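Local structure of phosphatidylserine synthase (Haemophilus influenzae, 3HSI) at residues R171-Q176 with H364-W369; V130-R135 with A221-L226. The protein is an enzyme of the phospholipase D superfamily, built around two mixed beta-sheets. All blocks are in the same frame, centred on the assembly; numbering follows the deposited sequence.

Contact 1. Residues R171-Q176 with H364-W369; sequences RYDRYQ and HLKGVW
The backbone amide of H364 donates a hydrogen bond to Y172 O, with N and O 2.8 Å apart and the donor lying in the carbonyl plane. Beside this bond the H364 ring, its CG anti to the backbone N (chi1 -165°), runs alongside the D173 side chain and points the same way. ND1 of H364 donates to OD2 of D173 over 2.9 Å, a His-carboxylate bond bent to 155° that meets the oxygen nearly end-on. Aspartate suits this place because its second oxygen is used as well: OD1 of D173 accepts a hydrogen bond from the amide N of R174 at 2.8 Å through its anti lone pair, which restrains the carboxylate's rotation. CB of H364 sits over the centre of the R171 guanidinium, and NH2 of R171 comes within 3.2 Å of CD2 of H364; the salt bridge of NH2 is to D312.

R174, its chain bent at chi3, and W369 meet tip to tip, CZ2 of W369 over the guanidinium face, 3.4 Å from CZ of R174, the planes 33° apart. In the guanidinium plane, NH1 of R174 makes a weak bond of 3.3 Å to K366 O and also donates to a water held by V368 O; NH2 pairs with E411. G367, lacking a side chain, lets NH1 of R174 approach its CA to 3.5 Å. L365 makes the apolar part of the contact, CD1 resting 3.8 Å from CD2 of Y172.

H364 and K366 fit the His-x-Lys of the HKD signature of phospholipase D enzymes, and K366 NZ bonds N381 and G379 O. The buried contact continues the parallel pairing of strand 171-179 with 362-363; helix 405-415 packs on Y172, L365 and W369, and strands 273-277 and 374-378 flank W369.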
ATOM      1  N   ARG C 171      27.508  11.003  -4.212  1.00 18.73           N
ATOM      2  CA  ARG C 171      26.074  11.164  -4.126  1.00 19.70           C
ATOM      3  C   ARG C 171      25.876  12.218  -3.029  1.00 19.53           C
ATOM      4  O   ARG C 171      26.255  11.993  -1.865  1.00 19.20           O
ATOM      5  CB  ARG C 171      25.440   9.827  -3.733  1.00 19.57           C
ATOM      6  CG  ARG C 171      23.924   9.800  -3.735  1.00 21.70           C
ATOM      7  CD  ARG C 171      23.456   8.394  -3.865  1.00 25.74           C
ATOM      8  NE  ARG C 171      22.012   8.271  -3.732  1.00 31.96           N
ATOM      9  CZ  ARG C 171      21.151   8.650  -4.677  1.00 34.97           C
ATOM     10  NH1 ARG C 171      21.601   9.193  -5.809  1.00 36.60           N
ATOM     11  NH2 ARG C 171      19.843   8.470  -4.510  1.00 35.49           N
ATOM     12  N   TYR C 172      25.324  13.366  -3.425  1.00 20.61           N
ATOM     13  CA  TYR C 172      25.260  14.586  -2.599  1.00 21.46           C
ATOM     14  C   TYR C 172      24.135  14.498  -1.587  1.00 22.49           C
ATOM     15  O   TYR C 172      22.992  14.151  -1.931  1.00 22.64           O
ATOM     16  CB  TYR C 172      25.072  15.805  -3.504  1.00 21.60           C
ATOM     17  CG  TYR C 172      25.422  17.181  -2.941  1.00 22.71           C
ATOM     18  CD1 TYR C 172      26.432  17.356  -1.983  1.00 22.45           C
ATOM     19  CD2 TYR C 172      24.765  18.326  -3.428  1.00 22.13           C
ATOM     20  CE1 TYR C 172      26.768  18.635  -1.500  1.00 22.50           C
ATOM     21  CE2 TYR C 172      25.083  19.600  -2.965  1.00 23.52           C
ATOM     22  CZ  TYR C 172      26.090  19.749  -2.004  1.00 23.88           C
ATOM     23  OH  TYR C 172      26.405  21.007  -1.567  1.00 21.77           O
ATOM     24  N   ASP C 173      24.460  14.753  -0.324  1.00 22.63           N
ATOM     25  CA  ASP C 173      23.432  14.841   0.695  1.00 23.87           C
ATOM     26  C   ASP C 173      23.732  16.069   1.573  1.00 24.71           C
ATOM     27  O   ASP C 173      24.649  16.885   1.260  1.00 23.58           O
ATOM     28  CB  ASP C 173      23.378  13.515   1.513  1.00 24.61           C
ATOM     29  CG  ASP C 173      21.957  13.148   1.975  1.00 27.18           C
ATOM     30  OD1 ASP C 173      21.396  13.899   2.782  1.00 31.36           O
ATOM     31  OD2 ASP C 173      21.394  12.114   1.550  1.00 28.62           O
ATOM     32  N   ARG C 174      22.967  16.212   2.661  1.00 24.37           N
ATOM     33  CA  ARG C 174      23.245  17.233   3.662  1.00 24.72           C
ATOM     34  C   ARG C 174      23.678  16.589   4.950  1.00 24.30           C
ATOM     35  O   ARG C 174      23.294  15.473   5.226  1.00 23.64           O
ATOM     36  CB  ARG C 174      22.008  18.067   3.933  1.00 25.46           C
ATOM     37  CG  ARG C 174      21.701  19.040   2.852  1.00 27.76           C
ATOM     38  CD  ARG C 174      20.377  19.695   3.139  1.00 29.61           C
ATOM     39  NE  ARG C 174      20.457  20.666   4.224  1.00 28.76           N
ATOM     40  CZ  ARG C 174      19.432  20.999   5.006  1.00 29.12           C
ATOM     41  NH1 ARG C 174      18.248  20.422   4.849  1.00 31.10           N
ATOM     42  NH2 ARG C 174      19.580  21.935   5.927  1.00 30.61           N
ATOM     43  N   TYR C 175      24.501  17.287   5.740  1.00 23.67           N
ATOM     44  CA  TYR C 175      25.089  16.673   6.930  1.00 23.10           C
ATOM     45  C   TYR C 175      25.138  17.700   8.035  1.00 23.27           C
ATOM     46  O   TYR C 175      25.711  18.779   7.855  1.00 22.15           O
ATOM     47  CB  TYR C 175      26.528  16.158   6.637  1.00 23.68           C
ATOM     48  CG  TYR C 175      26.695  15.680   5.208  1.00 21.62           C
ATOM     49  CD1 TYR C 175      26.439  14.359   4.855  1.00 20.97           C
ATOM     50  CD2 TYR C 175      27.044  16.571   4.199  1.00 22.30           C
ATOM     51  CE1 TYR C 175      26.587  13.925   3.547  1.00 21.19           C
ATOM     52  CE2 TYR C 175      27.174  16.152   2.877  1.00 20.00           C
ATOM     53  CZ  TYR C 175      26.935  14.842   2.554  1.00 20.83           C
ATOM     54  OH  TYR C 175      27.046  14.463   1.236  1.00 19.87           O
ATOM     55  N   GLN C 176      24.539  17.371   9.176  1.00 22.99           N
ATOM     56  CA  GLN C 176      24.580  18.268  10.316  1.00 22.87           C
ATOM     57  C   GLN C 176      25.139  17.576  11.540  1.00 22.99           C
ATOM     58  O   GLN C 176      24.694  16.491  11.924  1.00 22.93           O
ATOM     59  CB  GLN C 176      23.214  18.849  10.626  1.00 22.34           C
ATOM     60  CG  GLN C 176      22.720  19.757   9.555  1.00 23.86           C
ATOM     61  CD  GLN C 176      22.076  18.986   8.432  1.00 23.78           C
ATOM     62  OE1 GLN C 176      21.571  17.880   8.641  1.00 28.18           O
ATOM     63  NE2 GLN C 176      22.094  19.552   7.230  1.00 22.94           N
ATOM     64  N   HIS C 364      21.012  13.574  -3.884  1.00 22.27           N
ATOM     65  CA  HIS C 364      20.086  13.006  -2.929  1.00 23.40           C
ATOM     66  C   HIS C 364      19.775  13.955  -1.749  1.00 23.76           C
ATOM     67  O   HIS C 364      19.694  13.497  -0.618  1.00 24.23           O
ATOM     68  CB  HIS C 364      20.703  11.723  -2.392  1.00 23.97           C
ATOM     69  CG  HIS C 364      19.741  10.839  -1.668  1.00 27.85           C
ATOM     70  ND1 HIS C 364      19.869  10.543  -0.316  1.00 28.59           N
ATOM     71  CD2 HIS C 364      18.637  10.181  -2.106  1.00 24.69           C
ATOM     72  CE1 HIS C 364      18.885   9.734   0.041  1.00 27.96           C
ATOM     73  NE2 HIS C 364      18.121   9.509  -1.022  1.00 29.59           N
ATOM     74  N   LEU C 365      19.618  15.255  -1.995  1.00 23.34           N
ATOM     75  CA  LEU C 365      19.339  16.197  -0.898  1.00 24.25           C
ATOM     76  C   LEU C 365      17.850  16.297  -0.610  1.00 23.90           C
ATOM     77  O   LEU C 365      17.006  16.294  -1.528  1.00 22.82           O
ATOM     78  CB  LEU C 365      19.842  17.614  -1.212  1.00 24.93           C
ATOM     79  CG  LEU C 365      21.281  17.894  -1.583  1.00 26.87           C
ATOM     80  CD1 LEU C 365      21.341  19.339  -2.058  1.00 28.94           C
ATOM     81  CD2 LEU C 365      22.158  17.744  -0.433  1.00 28.88           C
ATOM     82  N   LYS C 366      17.555  16.382   0.677  1.00 24.36           N
ATOM     83  CA  LYS C 366      16.195  16.607   1.204  1.00 24.40           C
ATOM     84  C   LYS C 366      16.328  17.762   2.203  1.00 23.81           C
ATOM     85  O   LYS C 366      17.340  17.867   2.904  1.00 22.85           O
ATOM     86  CB  LYS C 366      15.693  15.376   1.974  1.00 25.29           C
ATOM     87  CG  LYS C 366      15.891  14.000   1.314  1.00 28.37           C
ATOM     88  CD  LYS C 366      17.121  13.319   1.855  1.00 31.93           C
ATOM     89  CE  LYS C 366      17.299  11.947   1.236  1.00 36.32           C
ATOM     90  NZ  LYS C 366      16.211  10.904   1.548  1.00 39.18           N
ATOM     91  N   GLY C 367      15.322  18.625   2.250  1.00 23.38           N
ATOM     92  CA  GLY C 367      15.266  19.718   3.214  1.00 22.72           C
ATOM     93  C   GLY C 367      14.066  20.618   2.994  1.00 22.38           C
ATOM     94  O   GLY C 367      13.454  20.645   1.905  1.00 22.18           O
ATOM     95  N   VAL C 368      13.674  21.307   4.052  1.00 22.74           N
ATOM     96  CA  VAL C 368      12.586  22.304   3.990  1.00 21.98           C
ATOM     97  C   VAL C 368      13.058  23.466   4.822  1.00 21.53           C
ATOM     98  O   VAL C 368      13.548  23.279   5.919  1.00 20.75           O
ATOM     99  CB  VAL C 368      11.232  21.789   4.545  1.00 23.11           C
ATOM    100  CG1 VAL C 368      10.217  22.928   4.572  1.00 22.10           C
ATOM    101  CG2 VAL C 368      10.665  20.592   3.707  1.00 20.78           C
ATOM    102  N   TRP C 369      12.968  24.662   4.259  1.00 21.13           N
ATOM    103  CA  TRP C 369      13.249  25.867   4.986  1.00 21.02           C
ATOM    104  C   TRP C 369      12.043  26.806   4.865  1.00 20.54           C
ATOM    105  O   TRP C 369      11.575  27.088   3.766  1.00 21.51           O
ATOM    106  CB  TRP C 369      14.459  26.585   4.399  1.00 20.45           C
ATOM    107  CG  TRP C 369      15.791  25.929   4.459  1.00 19.36           C
ATOM    108  CD1 TRP C 369      16.831  26.260   5.308  1.00 17.21           C
ATOM    109  CD2 TRP C 369      16.309  24.911   3.574  1.00 19.67           C
ATOM    110  NE1 TRP C 369      17.957  25.487   5.010  1.00 18.83           N
ATOM    111  CE2 TRP C 369      17.666  24.669   3.948  1.00 20.50           C
ATOM    112  CE3 TRP C 369      15.770  24.190   2.510  1.00 20.01           C
ATOM    113  CZ2 TRP C 369      18.474  23.733   3.287  1.00 21.14           C
ATOM    114  CZ3 TRP C 369      16.578  23.271   1.850  1.00 22.51           C
ATOM    115  CH2 TRP C 369      17.908  23.048   2.240  1.00 21.03           C
TER
HETATM  116  O   HOH W   1      19.617  15.514   2.575  1.00 36.82           O
HETATM  117  O   HOH W   2      16.152  22.244   5.890  1.00 30.54           O

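Contact 2. Residues V130-R135 with A221-L226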
ATOM      1  N   VAL C 130      15.915  -4.016  10.929  1.00 20.33           N
ATOM      2  CA  VAL C 130      14.598  -3.538  11.355  1.00 20.55           C
ATOM      3  C   VAL C 130      13.625  -3.692  10.183  1.00 19.92           C
ATOM      4  O   VAL C 130      13.812  -3.075   9.154  1.00 20.47           O
ATOM      5  CB  VAL C 130      14.663  -2.044  11.750  1.00 20.14           C
ATOM      6  CG1 VAL C 130      13.284  -1.505  12.079  1.00 19.63           C
ATOM      7  CG2 VAL C 130      15.662  -1.809  12.879  1.00 20.49           C
ATOM      8  N   PRO C 131      12.580  -4.503  10.331  1.00 21.00           N
ATOM      9  CA  PRO C 131      11.580  -4.586   9.248  1.00 20.19           C
ATOM     10  C   PRO C 131      10.357  -3.682   9.487  1.00 20.75           C
ATOM     11  O   PRO C 131       9.578  -3.909  10.429  1.00 20.89           O
ATOM     12  CB  PRO C 131      11.166  -6.044   9.284  1.00 20.68           C
ATOM     13  CG  PRO C 131      11.428  -6.494  10.778  1.00 21.54           C
ATOM     14  CD  PRO C 131      12.259  -5.417  11.453  1.00 21.24           C
ATOM     15  N   ILE C 132      10.166  -2.701   8.607  1.00 20.67           N
ATOM     16  CA  ILE C 132       9.108  -1.708   8.755  1.00 20.67           C
ATOM     17  C   ILE C 132       7.791  -2.219   8.147  1.00 21.67           C
ATOM     18  O   ILE C 132       6.714  -1.654   8.375  1.00 23.01           O
ATOM     19  CB  ILE C 132       9.556  -0.371   8.162  1.00 20.08           C
ATOM     20  CG1 ILE C 132      10.693   0.217   9.030  1.00 21.03           C
ATOM     21  CG2 ILE C 132       8.391   0.612   8.020  1.00 18.72           C
ATOM     22  CD1 ILE C 132      10.329   0.310  10.536  1.00 19.25           C
ATOM     23  N   ASN C 133       7.876  -3.288   7.382  1.00 21.65           N
ATOM     24  CA  ASN C 133       6.675  -3.958   6.890  1.00 22.98           C
ATOM     25  C   ASN C 133       7.114  -5.337   6.473  1.00 23.39           C
ATOM     26  O   ASN C 133       8.316  -5.618   6.477  1.00 23.25           O
ATOM     27  CB  ASN C 133       6.017  -3.208   5.721  1.00 21.58           C
ATOM     28  CG  ASN C 133       4.502  -3.335   5.740  1.00 22.86           C
ATOM     29  OD1 ASN C 133       3.958  -4.377   6.112  1.00 22.39           O
ATOM     30  ND2 ASN C 133       3.815  -2.281   5.350  1.00 22.09           N
ATOM     31  N   THR C 134       6.151  -6.166   6.094  1.00 24.31           N
ATOM     32  CA  THR C 134       6.377  -7.579   5.789  1.00 25.61           C
ATOM     33  C   THR C 134       7.033  -7.778   4.422  1.00 26.16           C
ATOM     34  O   THR C 134       7.583  -8.844   4.141  1.00 25.83           O
ATOM     35  CB  THR C 134       5.056  -8.383   5.844  1.00 25.65           C
ATOM     36  OG1 THR C 134       4.158  -7.874   4.862  1.00 26.06           O
ATOM     37  CG2 THR C 134       4.389  -8.294   7.210  1.00 25.59           C
ATOM     38  N   ARG C 135       6.952  -6.741   3.591  1.00 27.18           N
ATOM     39  CA  ARG C 135       7.598  -6.665   2.282  1.00 27.96           C
ATOM     40  C   ARG C 135       8.226  -5.295   2.111  1.00 27.99           C
ATOM     41  O   ARG C 135       7.592  -4.268   2.403  1.00 27.92           O
ATOM     42  CB  ARG C 135       6.591  -6.907   1.164  1.00 28.00           C
ATOM     43  CG  ARG C 135       6.610  -8.356   0.682  1.00 31.90           C
ATOM     44  CD  ARG C 135       5.237  -8.952   0.685  1.00 37.19           C
ATOM     45  NE  ARG C 135       5.270 -10.413   0.559  1.00 42.70           N
ATOM     46  CZ  ARG C 135       4.452 -11.252   1.210  1.00 44.42           C
ATOM     47  NH1 ARG C 135       3.529 -10.778   2.058  1.00 44.52           N
ATOM     48  NH2 ARG C 135       4.561 -12.574   1.025  1.00 43.94           N
ATOM     49  N   ALA C 221       2.532  -6.734  13.945  1.00 20.62           N
ATOM     50  CA  ALA C 221       2.365  -6.158  15.285  1.00 20.34           C
ATOM     51  C   ALA C 221       3.414  -5.073  15.618  1.00 20.23           C
ATOM     52  O   ALA C 221       3.128  -4.077  16.281  1.00 20.15           O
ATOM     53  CB  ALA C 221       2.399  -7.265  16.351  1.00 19.50           C
ATOM     54  N   TYR C 222       4.631  -5.263  15.164  1.00 20.00           N
ATOM     55  CA  TYR C 222       5.663  -4.255  15.437  1.00 21.06           C
ATOM     56  C   TYR C 222       5.381  -2.945  14.714  1.00 21.28           C
ATOM     57  O   TYR C 222       5.564  -1.889  15.284  1.00 20.45           O
ATOM     58  CB  TYR C 222       6.996  -4.774  14.979  1.00 19.29           C
ATOM     59  CG  TYR C 222       8.127  -3.797  14.952  1.00 20.59           C
ATOM     60  CD1 TYR C 222       8.686  -3.317  16.124  1.00 17.38           C
ATOM     61  CD2 TYR C 222       8.711  -3.421  13.729  1.00 20.58           C
ATOM     62  CE1 TYR C 222       9.797  -2.441  16.085  1.00 20.18           C
ATOM     63  CE2 TYR C 222       9.807  -2.580  13.678  1.00 19.76           C
ATOM     64  CZ  TYR C 222      10.357  -2.100  14.858  1.00 20.88           C
ATOM     65  OH  TYR C 222      11.452  -1.259  14.803  1.00 20.89           O
ATOM     66  N   ARG C 223       4.961  -3.035  13.452  1.00 22.85           N
ATOM     67  CA  ARG C 223       4.733  -1.840  12.631  1.00 24.41           C
ATOM     68  C   ARG C 223       3.597  -1.078  13.277  1.00 25.77           C
ATOM     69  O   ARG C 223       3.701   0.119  13.525  1.00 26.67           O
ATOM     70  CB  ARG C 223       4.352  -2.216  11.181  1.00 24.27           C
ATOM     71  CG  ARG C 223       3.978  -1.040  10.293  1.00 22.94           C
ATOM     72  CD  ARG C 223       3.548  -1.503   8.867  1.00 23.78           C
ATOM     73  NE  ARG C 223       2.996  -0.379   8.102  1.00 19.81           N
ATOM     74  CZ  ARG C 223       3.703   0.477   7.372  1.00 17.21           C
ATOM     75  NH1 ARG C 223       5.017   0.373   7.262  1.00 18.54           N
ATOM     76  NH2 ARG C 223       3.086   1.476   6.780  1.00 20.04           N
ATOM     77  N   LYS C 224       2.514  -1.796  13.556  1.00 26.86           N
ATOM     78  CA  LYS C 224       1.333  -1.199  14.148  1.00 27.76           C
ATOM     79  C   LYS C 224       1.644  -0.494  15.471  1.00 27.36           C
ATOM     80  O   LYS C 224       1.194   0.619  15.712  1.00 27.40           O
ATOM     81  CB  LYS C 224       0.260  -2.256  14.332  1.00 28.04           C
ATOM     82  CG  LYS C 224      -1.130  -1.675  14.403  1.00 30.58           C
ATOM     83  CD  LYS C 224      -2.115  -2.774  14.120  1.00 34.83           C
ATOM     84  CE  LYS C 224      -3.382  -2.590  14.891  1.00 36.54           C
ATOM     85  NZ  LYS C 224      -3.146  -3.041  16.270  1.00 39.05           N
ATOM     86  N   ASP C 225       2.442  -1.137  16.306  1.00 27.20           N
ATOM     87  CA  ASP C 225       2.812  -0.552  17.584  1.00 27.44           C
ATOM     88  C   ASP C 225       3.689   0.687  17.403  1.00 26.27           C
ATOM     89  O   ASP C 225       3.454   1.706  18.030  1.00 26.42           O
ATOM     90  CB  ASP C 225       3.504  -1.600  18.483  1.00 27.98           C
ATOM     91  CG  ASP C 225       3.709  -1.110  19.917  1.00 31.61           C
ATOM     92  OD1 ASP C 225       2.794  -0.499  20.502  1.00 36.88           O
ATOM     93  OD2 ASP C 225       4.783  -1.344  20.487  1.00 37.30           O
ATOM     94  N   LEU C 226       4.683   0.601  16.531  1.00 25.67           N
ATOM     95  CA  LEU C 226       5.595   1.721  16.307  1.00 25.60           C
ATOM     96  C   LEU C 226       4.876   2.929  15.675  1.00 25.59           C
ATOM     97  O   LEU C 226       5.086   4.078  16.081  1.00 24.95           O
ATOM     98  CB  LEU C 226       6.749   1.256  15.437  1.00 26.21           C
ATOM     99  CG  LEU C 226       7.899   2.239  15.196  1.00 26.03           C
ATOM    100  CD1 LEU C 226       8.615   2.598  16.485  1.00 27.32           C
ATOM    101  CD2 LEU C 226       8.835   1.614  14.212  1.00 25.14           C
TER
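In this phospholipase D-family fold, the loop that leaves strand 127-130 packs on helix 216-229, I132 and N133 meeting R223. The long arginine chain suits the task: with CG anti to the backbone N (chi1 175°) and the chain extended to NE, it spans the gap, and NH1 of R223 donates to I132 O over 2.9 Å. The bond is nearly straight at 168° and lies in the guanidinium plane, although the donor stands above the carbonyl plane; NH1 also reaches L389 O.

One turn of the helix supplies the apolar half. Y222 turns its ring edge to the loop, CD2 lying 3.4 Å from P131 O and OH 3.3 Å from CG1 of V130, while that hydroxyl is bonded to L195 O. CD1 of I132 meets CD2 of L226 at 4.2 Å, and strand 245-252 closes over both residues. R388 of the second subunit makes a weak hydrogen bond to N133 OD1. The N133 amide lies over the R223 guanidinium, planes 17° apart: ND2 of N133, bonded to F138 O, sits over the guanidinium face, 3.4 Å from CZ of R223.

The two contacts lie about 26 Å apart between centres, with about 14 Å between their nearest atoms, and do not touch. Their segments alternate along the chain: 130-135, 171-176, 221-226, 364-369. Strands 127-130 and 171-179 belong to the same mixed sheet; the first segment of contact 1 lies on that sheet, and that of contact 2 in the loop leaving it. In contact 1 the partner leads into strand 367-370 of the other large sheet, near the middle of the chain. Contact 2 sits farther out, about 19 Å from the chain centre. Contact 1 thus joins the two sheets directly; contact 2 does so only through side chains on strand 245-252, near the second subunit.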